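Long-range contact in DNA-binding transcriptional repressor YiaJ (Escherichia coli, PDB 1YSQ), which represses transcription of the yiaKLMNOPQRS operon, which may serve the use of 2,3-diketo-L-gulonate, and is seen here as its C-terminal IclR-type effector-binding domain without the DNA-binding part: residues Asn30-Lys44 and Ala56-Met69. Residues are numbered along the deposited sequence; the frame is centred on the assembly and turned at random.
Sequences NFSSREDDHAILIYK and AYIGQHMPLYCSAM. With PO4 (phosphate ion), chain B; PO4 (phosphate ion), chain D.
A39 and M62 pair antiparallel through two backbone hydrogen bonds, A39 N to M62 O and M62 N to A39 O, both 2.8 Å. L41 N continues the edge to Q60 O, and L41 O takes G59 N at 2.7 Å, inside the type II turn Y57-Q60. On the face carrying I40 and H61, the imidazoles of H38 and H61 form an offset stack, centroids 4.4 Å apart and planes at 17°, with H38 CD2 over one face of H61. H38 CG sits between its backbone N and carbonyl carbon (chi1 48°), which lets ND1 bond D37 OD1; NE2 is turned to E35 OE1, too close for that bond to be certain. On the other face M62 CE lies against S32 CB, A39 CB and L41 CB, and M69 SD lies 3.3 Å from S32 OG, whose hydroxyl bonds Y73. L64 CD1 packs against D36 O and R34 NH2, the leucine crossing the arginine at about a right angle. R34 NE bonds a lone pair of D36 O in the guanidinium plane, tying the arginine to the type II' hairpin turn; NH1 bonds a phosphate weakly, and Y81 makes a cation-pi contact. An alanine here would probably leave D36 O and that phosphate without these donors and Y81 without its cation. At the far end, K44 NZ donates to A56 O (2.8 Å) from 34° out of the carbonyl plane and forms a salt bridge with E46. The short strand 61-63 thus adds an edge to the antiparallel sheet of this GAF-like domain and leads into helix 68-75, where A68 N and M69 N grip another phosphate, probably from the crystallisation liquor. An anion held by amides at a helix start, beside M62 and N30, is consistent with a pocket suited to a negatively charged ligand.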
ATOM      1  N   ASN A  30      -4.872  -5.386   2.124  1.00 19.33           N
ATOM      2  CA  ASN A  30      -5.388  -4.452   1.113  1.00 19.69           C
ATOM      3  C   ASN A  30      -4.673  -4.690  -0.197  1.00 19.96           C
ATOM      4  O   ASN A  30      -3.465  -4.958  -0.217  1.00 19.12           O
ATOM      5  CB  ASN A  30      -5.100  -2.993   1.515  1.00 20.10           C
ATOM      6  CG  ASN A  30      -5.484  -2.693   2.951  1.00 20.92           C
ATOM      7  OD1 ASN A  30      -4.629  -2.523   3.830  1.00 24.63           O
ATOM      8  ND2 ASN A  30      -6.770  -2.637   3.200  1.00 18.15           N
ATOM      9  N   PHE A  31      -5.412  -4.548  -1.290  1.00 19.62           N
ATOM     10  CA  PHE A  31      -4.830  -4.703  -2.624  1.00 19.25           C
ATOM     11  C   PHE A  31      -5.403  -3.613  -3.513  1.00 19.37           C
ATOM     12  O   PHE A  31      -6.623  -3.521  -3.693  1.00 18.64           O
ATOM     13  CB  PHE A  31      -5.167  -6.091  -3.172  1.00 19.02           C
ATOM     14  CG  PHE A  31      -4.513  -6.413  -4.484  1.00 21.02           C
ATOM     15  CD1 PHE A  31      -3.124  -6.461  -4.602  1.00 22.91           C
ATOM     16  CD2 PHE A  31      -5.281  -6.713  -5.597  1.00 23.79           C
ATOM     17  CE1 PHE A  31      -2.511  -6.771  -5.834  1.00 24.28           C
ATOM     18  CE2 PHE A  31      -4.663  -7.034  -6.829  1.00 25.71           C
ATOM     19  CZ  PHE A  31      -3.285  -7.054  -6.938  1.00 22.35           C
ATOM     20  N   SER A  32      -4.521  -2.770  -4.039  1.00 19.07           N
ATOM     21  CA  SER A  32      -4.954  -1.642  -4.845  1.00 19.30           C
ATOM     22  C   SER A  32      -4.371  -1.666  -6.252  1.00 19.29           C
ATOM     23  O   SER A  32      -3.394  -2.386  -6.515  1.00 18.88           O
ATOM     24  CB  SER A  32      -4.580  -0.324  -4.154  1.00 18.98           C
ATOM     25  OG  SER A  32      -3.181  -0.075  -4.311  1.00 18.90           O
ATOM     26  N   SER A  33      -4.995  -0.885  -7.141  1.00 19.81           N
ATOM     27  CA  SER A  33      -4.425  -0.527  -8.436  1.00 20.23           C
ATOM     28  C   SER A  33      -4.182   0.976  -8.406  1.00 20.44           C
ATOM     29  O   SER A  33      -4.700   1.687  -7.533  1.00 20.99           O
ATOM     30  CB  SER A  33      -5.380  -0.889  -9.584  1.00 21.01           C
ATOM     31  OG  SER A  33      -6.608  -0.172  -9.439  1.00 23.19           O
ATOM     32  N   ARG A  34      -3.358   1.461  -9.324  1.00 20.55           N
ATOM     33  CA  ARG A  34      -3.193   2.893  -9.494  1.00 20.92           C
ATOM     34  C   ARG A  34      -4.154   3.432 -10.541  1.00 21.68           C
ATOM     35  O   ARG A  34      -4.290   2.867 -11.616  1.00 21.90           O
ATOM     36  CB  ARG A  34      -1.754   3.242  -9.896  1.00 20.30           C
ATOM     37  CG  ARG A  34      -1.444   4.720  -9.662  1.00 19.97           C
ATOM     38  CD  ARG A  34      -0.291   5.256 -10.470  1.00 18.98           C
ATOM     39  NE  ARG A  34      -0.142   6.684 -10.205  1.00 20.67           N
ATOM     40  CZ  ARG A  34       1.009   7.345 -10.222  1.00 21.99           C
ATOM     41  NH1 ARG A  34       2.150   6.714 -10.494  1.00 21.15           N
ATOM     42  NH2 ARG A  34       1.019   8.642  -9.951  1.00 20.79           N
ATOM     43  N   GLU A  35      -4.828   4.531 -10.217  1.00 23.02           N
ATOM     44  CA  GLU A  35      -5.585   5.266 -11.223  1.00 24.53           C
ATOM     45  C   GLU A  35      -5.127   6.714 -11.193  1.00 24.23           C
ATOM     46  O   GLU A  35      -5.772   7.564 -10.574  1.00 24.21           O
ATOM     47  CB  GLU A  35      -7.089   5.148 -10.962  1.00 25.47           C
ATOM     48  CG  GLU A  35      -7.979   5.860 -11.959  1.00 29.26           C
ATOM     49  CD  GLU A  35      -9.440   5.523 -11.731  1.00 34.46           C
ATOM     50  OE1 GLU A  35     -10.070   6.099 -10.807  1.00 34.77           O
ATOM     51  OE2 GLU A  35      -9.946   4.657 -12.464  1.00 36.17           O
ATOM     52  N   ASP A  36      -3.983   6.979 -11.829  1.00 23.80           N
ATOM     53  CA  ASP A  36      -3.409   8.336 -11.856  1.00 23.73           C
ATOM     54  C   ASP A  36      -3.124   8.918 -10.442  1.00 23.01           C
ATOM     55  O   ASP A  36      -2.176   8.491  -9.787  1.00 22.78           O
ATOM     56  CB  ASP A  36      -4.322   9.255 -12.681  1.00 24.15           C
ATOM     57  CG  ASP A  36      -3.702  10.604 -12.993  1.00 25.63           C
ATOM     58  OD1 ASP A  36      -2.519  10.858 -12.638  1.00 27.66           O
ATOM     59  OD2 ASP A  36      -4.360  11.489 -13.584  1.00 24.97           O
ATOM     60  N   ASP A  37      -3.936   9.874  -9.984  1.00 21.90           N
ATOM     61  CA  ASP A  37      -3.686  10.602  -8.731  1.00 21.77           C
ATOM     62  C   ASP A  37      -4.334  10.011  -7.469  1.00 21.44           C
ATOM     63  O   ASP A  37      -4.407  10.678  -6.435  1.00 21.63           O
ATOM     64  CB  ASP A  37      -4.063  12.088  -8.897  1.00 22.04           C
ATOM     65  CG  ASP A  37      -5.567  12.314  -8.960  1.00 24.54           C
ATOM     66  OD1 ASP A  37      -6.303  11.386  -9.361  1.00 25.70           O
ATOM     67  OD2 ASP A  37      -6.097  13.394  -8.623  1.00 25.55           O
ATOM     68  N   HIS A  38      -4.773   8.754  -7.553  1.00 21.21           N
ATOM     69  CA  HIS A  38      -5.287   8.013  -6.404  1.00 22.05           C
ATOM     70  C   HIS A  38      -4.982   6.518  -6.556  1.00 21.41           C
ATOM     71  O   HIS A  38      -4.768   6.028  -7.670  1.00 22.10           O
ATOM     72  CB  HIS A  38      -6.801   8.257  -6.197  1.00 22.17           C
ATOM     73  CG  HIS A  38      -7.604   8.123  -7.449  1.00 26.64           C
ATOM     74  ND1 HIS A  38      -7.561   9.059  -8.466  1.00 28.93           N
ATOM     75  CD2 HIS A  38      -8.428   7.138  -7.880  1.00 28.69           C
ATOM     76  CE1 HIS A  38      -8.331   8.660  -9.461  1.00 26.60           C
ATOM     77  NE2 HIS A  38      -8.877   7.506  -9.127  1.00 28.70           N
ATOM     78  N   ALA A  39      -4.951   5.811  -5.431  1.00 21.26           N
ATOM     79  CA  ALA A  39      -4.984   4.352  -5.429  1.00 21.34           C
ATOM     80  C   ALA A  39      -6.465   3.945  -5.361  1.00 22.28           C
ATOM     81  O   ALA A  39      -7.268   4.647  -4.740  1.00 23.32           O
ATOM     82  CB  ALA A  39      -4.198   3.788  -4.207  1.00 21.21           C
ATOM     83  N   ILE A  40      -6.831   2.854  -6.031  1.00 21.98           N
ATOM     84  CA  ILE A  40      -8.181   2.299  -5.898  1.00 21.24           C
ATOM     85  C   ILE A  40      -8.083   1.005  -5.130  1.00 20.44           C
ATOM     86  O   ILE A  40      -7.358   0.086  -5.533  1.00 19.83           O
ATOM     87  CB  ILE A  40      -8.861   2.023  -7.255  1.00 21.19           C
ATOM     88  CG1 ILE A  40      -8.821   3.260  -8.155  1.00 23.36           C
ATOM     89  CG2 ILE A  40     -10.341   1.557  -7.022  1.00 21.87           C
ATOM     90  CD1 ILE A  40      -9.480   3.009  -9.531  1.00 27.15           C
ATOM     91  N   LEU A  41      -8.831   0.921  -4.033  1.00 19.99           N
ATOM     92  CA  LEU A  41      -8.886  -0.325  -3.274  1.00 20.04           C
ATOM     93  C   LEU A  41      -9.771  -1.331  -3.990  1.00 20.76           C
ATOM     94  O   LEU A  41     -10.995  -1.245  -3.898  1.00 21.82           O
ATOM     95  CB  LEU A  41      -9.371  -0.084  -1.835  1.00 19.14           C
ATOM     96  CG  LEU A  41      -9.183  -1.270  -0.885  1.00 18.48           C
ATOM     97  CD1 LEU A  41      -7.704  -1.717  -0.889  1.00 15.96           C
ATOM     98  CD2 LEU A  41      -9.608  -0.892   0.525  1.00 18.07           C
ATOM     99  N   ILE A  42      -9.160  -2.275  -4.704  1.00 20.01           N
ATOM    100  CA  ILE A  42      -9.955  -3.233  -5.487  1.00 20.04           C
ATOM    101  C   ILE A  42     -10.284  -4.516  -4.745  1.00 19.67           C
ATOM    102  O   ILE A  42     -11.137  -5.288  -5.186  1.00 19.83           O
ATOM    103  CB  ILE A  42      -9.306  -3.512  -6.868  1.00 19.88           C
ATOM    104  CG1 ILE A  42      -7.919  -4.171  -6.712  1.00 19.60           C
ATOM    105  CG2 ILE A  42      -9.251  -2.198  -7.688  1.00 20.47           C
ATOM    106  CD1 ILE A  42      -7.304  -4.654  -8.039  1.00 20.58           C
ATOM    107  N   TYR A  43      -9.627  -4.741  -3.613  1.00 19.17           N
ATOM    108  CA  TYR A  43      -9.789  -5.988  -2.892  1.00 20.18           C
ATOM    109  C   TYR A  43      -9.331  -5.759  -1.459  1.00 19.73           C
ATOM    110  O   TYR A  43      -8.313  -5.094  -1.213  1.00 20.28           O
ATOM    111  CB  TYR A  43      -8.959  -7.050  -3.608  1.00 20.10           C
ATOM    112  CG  TYR A  43      -8.912  -8.422  -3.007  1.00 22.99           C
ATOM    113  CD1 TYR A  43      -9.604  -9.472  -3.589  1.00 25.91           C
ATOM    114  CD2 TYR A  43      -8.108  -8.694  -1.899  1.00 22.13           C
ATOM    115  CE1 TYR A  43      -9.528 -10.759  -3.069  1.00 25.44           C
ATOM    116  CE2 TYR A  43      -8.027  -9.969  -1.377  1.00 24.78           C
ATOM    117  CZ  TYR A  43      -8.734 -10.996  -1.969  1.00 25.19           C
ATOM    118  OH  TYR A  43      -8.640 -12.273  -1.461  1.00 27.06           O
ATOM    119  N   LYS A  44     -10.106  -6.269  -0.514  1.00 18.76           N
ATOM    120  CA  LYS A  44      -9.777  -6.126   0.906  1.00 19.30           C
ATOM    121  C   LYS A  44     -10.234  -7.348   1.712  1.00 19.52           C
ATOM    122  O   LYS A  44     -11.346  -7.829   1.525  1.00 19.28           O
ATOM    123  CB  LYS A  44     -10.397  -4.842   1.500  1.00 18.74           C
ATOM    124  CG  LYS A  44      -9.934  -4.546   2.929  1.00 18.21           C
ATOM    125  CD  LYS A  44     -10.820  -3.522   3.634  1.00 18.81           C
ATOM    126  CE  LYS A  44     -10.277  -3.223   5.051  1.00 17.86           C
ATOM    127  NZ  LYS A  44     -11.306  -2.525   5.946  1.00 17.98           N
ATOM    128  N   ALA A  56     -11.560   1.323   5.557  1.00 23.48           N
ATOM    129  CA  ALA A  56     -11.346   1.082   4.121  1.00 22.53           C
ATOM    130  C   ALA A  56     -12.342   0.061   3.545  1.00 21.59           C
ATOM    131  O   ALA A  56     -12.767  -0.867   4.233  1.00 21.82           O
ATOM    132  CB  ALA A  56      -9.911   0.626   3.861  1.00 22.60           C
ATOM    133  N   TYR A  57     -12.689   0.234   2.270  1.00 21.09           N
ATOM    134  CA  TYR A  57     -13.682  -0.604   1.600  1.00 21.15           C
ATOM    135  C   TYR A  57     -13.345  -0.716   0.122  1.00 20.82           C
ATOM    136  O   TYR A  57     -12.708   0.171  -0.444  1.00 20.24           O
ATOM    137  CB  TYR A  57     -15.091  -0.004   1.757  1.00 20.48           C
ATOM    138  CG  TYR A  57     -15.171   1.447   1.309  1.00 20.48           C
ATOM    139  CD1 TYR A  57     -15.558   1.781   0.004  1.00 19.86           C
ATOM    140  CD2 TYR A  57     -14.878   2.482   2.195  1.00 20.04           C
ATOM    141  CE1 TYR A  57     -15.632   3.110  -0.414  1.00 18.92           C
ATOM    142  CE2 TYR A  57     -14.924   3.830   1.785  1.00 19.80           C
ATOM    143  CZ  TYR A  57     -15.307   4.125   0.485  1.00 19.62           C
ATOM    144  OH  TYR A  57     -15.383   5.435   0.099  1.00 20.64           O
ATOM    145  N   ILE A  58     -13.795  -1.804  -0.491  1.00 20.81           N
ATOM    146  CA  ILE A  58     -13.591  -2.037  -1.911  1.00 21.72           C
ATOM    147  C   ILE A  58     -14.267  -0.923  -2.710  1.00 21.63           C
ATOM    148  O   ILE A  58     -15.445  -0.606  -2.490  1.00 20.70           O
ATOM    149  CB  ILE A  58     -14.099  -3.455  -2.317  1.00 21.40           C
ATOM    150  CG1 ILE A  58     -13.226  -4.529  -1.652  1.00 22.14           C
ATOM    151  CG2 ILE A  58     -14.187  -3.609  -3.862  1.00 21.72           C
ATOM    152  CD1 ILE A  58     -13.814  -5.972  -1.725  1.00 23.84           C
ATOM    153  N   GLY A  59     -13.496  -0.312  -3.602  1.00 21.66           N
ATOM    154  CA  GLY A  59     -13.975   0.799  -4.408  1.00 21.56           C
ATOM    155  C   GLY A  59     -13.514   2.143  -3.876  1.00 21.33           C
ATOM    156  O   GLY A  59     -13.647   3.165  -4.555  1.00 21.51           O
ATOM    157  N   GLN A  60     -12.934   2.156  -2.676  1.00 20.84           N
ATOM    158  CA  GLN A  60     -12.438   3.410  -2.111  1.00 20.79           C
ATOM    159  C   GLN A  60     -11.310   4.007  -2.974  1.00 20.26           C
ATOM    160  O   GLN A  60     -10.457   3.261  -3.477  1.00 20.00           O
ATOM    161  CB  GLN A  60     -11.918   3.191  -0.698  1.00 20.79           C
ATOM    162  CG  GLN A  60     -11.483   4.470   0.023  1.00 22.71           C
ATOM    163  CD  GLN A  60     -11.085   4.193   1.459  1.00 26.23           C
ATOM    164  OE1 GLN A  60     -10.634   3.095   1.775  1.00 24.62           O
ATOM    165  NE2 GLN A  60     -11.250   5.178   2.329  1.00 28.09           N
ATOM    166  N   HIS A  61     -11.310   5.333  -3.112  1.00 19.17           N
ATOM    167  CA  HIS A  61     -10.199   6.059  -3.741  1.00 19.94           C
ATOM    168  C   HIS A  61      -9.350   6.690  -2.654  1.00 20.35           C
ATOM    169  O   HIS A  61      -9.832   7.469  -1.839  1.00 20.69           O
ATOM    170  CB  HIS A  61     -10.698   7.143  -4.691  1.00 20.81           C
ATOM    171  CG  HIS A  61     -11.381   6.615  -5.918  1.00 20.94           C
ATOM    172  ND1 HIS A  61     -11.665   7.418  -7.003  1.00 20.75           N
ATOM    173  CD2 HIS A  61     -11.813   5.373  -6.246  1.00 21.61           C
ATOM    174  CE1 HIS A  61     -12.250   6.694  -7.944  1.00 21.65           C
ATOM    175  NE2 HIS A  61     -12.338   5.447  -7.516  1.00 21.07           N
ATOM    176  N   MET A  62      -8.074   6.317  -2.651  1.00 19.99           N
ATOM    177  CA  MET A  62      -7.165   6.660  -1.597  1.00 19.08           C
ATOM    178  C   MET A  62      -6.157   7.733  -2.190  1.00 20.97           C
ATOM    179  O   MET A  62      -5.537   7.467  -3.233  1.00 20.37           O
ATOM    180  CB  MET A  62      -6.608   5.279  -1.050  1.00 20.41           C
ATOM    181  CG  MET A  62      -7.563   3.734  -1.343  1.00  3.96           C
ATOM    182  SD  MET A  62      -6.699   2.714  -0.265  1.00 35.59           S
ATOM    183  CE  MET A  62      -6.010   1.705  -1.400  1.00 25.32           C
ATOM    184  N   PRO A  63      -6.033   8.961  -1.624  1.00 21.35           N
ATOM    185  CA  PRO A  63      -5.077   9.948  -2.193  1.00 21.81           C
ATOM    186  C   PRO A  63      -3.626   9.455  -2.102  1.00 21.17           C
ATOM    187  O   PRO A  63      -3.259   8.779  -1.132  1.00 21.62           O
ATOM    188  CB  PRO A  63      -5.240  11.192  -1.306  1.00 22.30           C
ATOM    189  CG  PRO A  63      -6.558  11.011  -0.604  1.00 22.86           C
ATOM    190  CD  PRO A  63      -6.718   9.509  -0.435  1.00 21.79           C
ATOM    191  N   LEU A  64      -2.821   9.764  -3.106  1.00 20.97           N
ATOM    192  CA  LEU A  64      -1.449   9.242  -3.150  1.00 21.11           C
ATOM    193  C   LEU A  64      -0.592   9.642  -1.944  1.00 21.47           C
ATOM    194  O   LEU A  64       0.198   8.828  -1.459  1.00 21.27           O
ATOM    195  CB  LEU A  64      -0.742   9.661  -4.445  1.00 20.45           C
ATOM    196  CG  LEU A  64      -1.346   9.152  -5.779  1.00 21.60           C
ATOM    197  CD1 LEU A  64      -0.469   9.595  -6.945  1.00 22.61           C
ATOM    198  CD2 LEU A  64      -1.568   7.656  -5.817  1.00 20.62           C
ATOM    199  N   TYR A  65      -0.754  10.882  -1.468  1.00 22.20           N
ATOM    200  CA  TYR A  65       0.185  11.465  -0.495  1.00 22.86           C
ATOM    201  C   TYR A  65       0.082  10.874   0.919  1.00 23.44           C
ATOM    202  O   TYR A  65       1.026  10.977   1.693  1.00 22.97           O
ATOM    203  CB  TYR A  65       0.036  12.997  -0.437  1.00 22.76           C
ATOM    204  CG  TYR A  65      -1.101  13.451   0.455  1.00 22.94           C
ATOM    205  CD1 TYR A  65      -0.857  13.915   1.755  1.00 22.16           C
ATOM    206  CD2 TYR A  65      -2.423  13.393   0.004  1.00 23.42           C
ATOM    207  CE1 TYR A  65      -1.905  14.305   2.597  1.00 24.49           C
ATOM    208  CE2 TYR A  65      -3.483  13.792   0.822  1.00 25.11           C
ATOM    209  CZ  TYR A  65      -3.213  14.240   2.123  1.00 26.40           C
ATOM    210  OH  TYR A  65      -4.260  14.647   2.925  1.00 27.36           O
ATOM    211  N   CYS A  66      -1.068  10.277   1.253  1.00 23.83           N
ATOM    212  CA  CYS A  66      -1.316   9.772   2.616  1.00 24.05           C
ATOM    213  C   CYS A  66      -1.578   8.255   2.647  1.00 24.13           C
ATOM    214  O   CYS A  66      -1.913   7.704   3.687  1.00 24.86           O
ATOM    215  CB  CYS A  66      -2.474  10.557   3.285  1.00 23.69           C
ATOM    216  SG  CYS A  66      -4.012  10.490   2.340  1.00 25.70           S
ATOM    217  N   SER A  67      -1.411   7.599   1.497  1.00 24.05           N
ATOM    218  CA  SER A  67      -1.595   6.154   1.343  1.00 23.57           C
ATOM    219  C   SER A  67      -0.222   5.529   1.164  1.00 23.05           C
ATOM    220  O   SER A  67       0.546   5.960   0.296  1.00 23.33           O
ATOM    221  CB  SER A  67      -2.468   5.858   0.114  1.00 23.33           C
ATOM    222  OG  SER A  67      -2.392   4.506  -0.318  1.00 25.28           O
ATOM    223  N   ALA A  68       0.090   4.508   1.963  1.00 22.63           N
ATOM    224  CA  ALA A  68       1.371   3.798   1.792  1.00 21.17           C
ATOM    225  C   ALA A  68       1.521   3.229   0.370  1.00 21.06           C
ATOM    226  O   ALA A  68       2.572   3.389  -0.271  1.00 20.20           O
ATOM    227  CB  ALA A  68       1.547   2.700   2.856  1.00 21.81           C
ATOM    228  N   MET A  69       0.478   2.562  -0.120  1.00 20.49           N
ATOM    229  CA  MET A  69       0.445   2.083  -1.510  1.00 19.98           C
ATOM    230  C   MET A  69       0.565   3.247  -2.516  1.00 20.26           C
ATOM    231  O   MET A  69       1.312   3.146  -3.501  1.00 20.39           O
ATOM    232  CB  MET A  69      -0.818   1.250  -1.757  1.00 19.40           C
ATOM    233  CG  MET A  69      -0.814  -0.143  -1.035  1.00 18.04           C
ATOM    234  SD  MET A  69      -2.262  -1.207  -1.395  1.00  4.88           S
ATOM    235  CE  MET A  69      -3.420  -0.324  -0.612  1.00 15.42           C
TER
HETATM  236  P   PO4 B 301      -2.597   2.129   2.479  1.00 32.99           P
HETATM  237  O1  PO4 B 301      -2.007   3.086   3.530  1.00 29.61           O
HETATM  238  O2  PO4 B 301      -1.648   1.867   1.354  1.00 33.75           O
HETATM  239  O3  PO4 B 301      -3.041   0.817   3.100  1.00 33.22           O
HETATM  240  O4  PO4 B 301      -3.822   2.837   1.923  1.00 35.04           O
HETATM  241  P   PO4 D 303       3.709   3.516 -11.295  1.00 34.06           P
HETATM  242  O1  PO4 D 303       2.563   2.928 -10.500  1.00 31.99           O
HETATM  243  O2  PO4 D 303       4.816   3.962 -10.356  1.00 30.02           O
HETATM  244  O3  PO4 D 303       4.224   2.493 -12.288  1.00 31.33           O
HETATM  245  O4  PO4 D 303       3.159   4.737 -12.003  1.00 34.17           O
HETATM  246  O   HOH W   1      -4.581  12.440  -4.405  1.00 25.96           O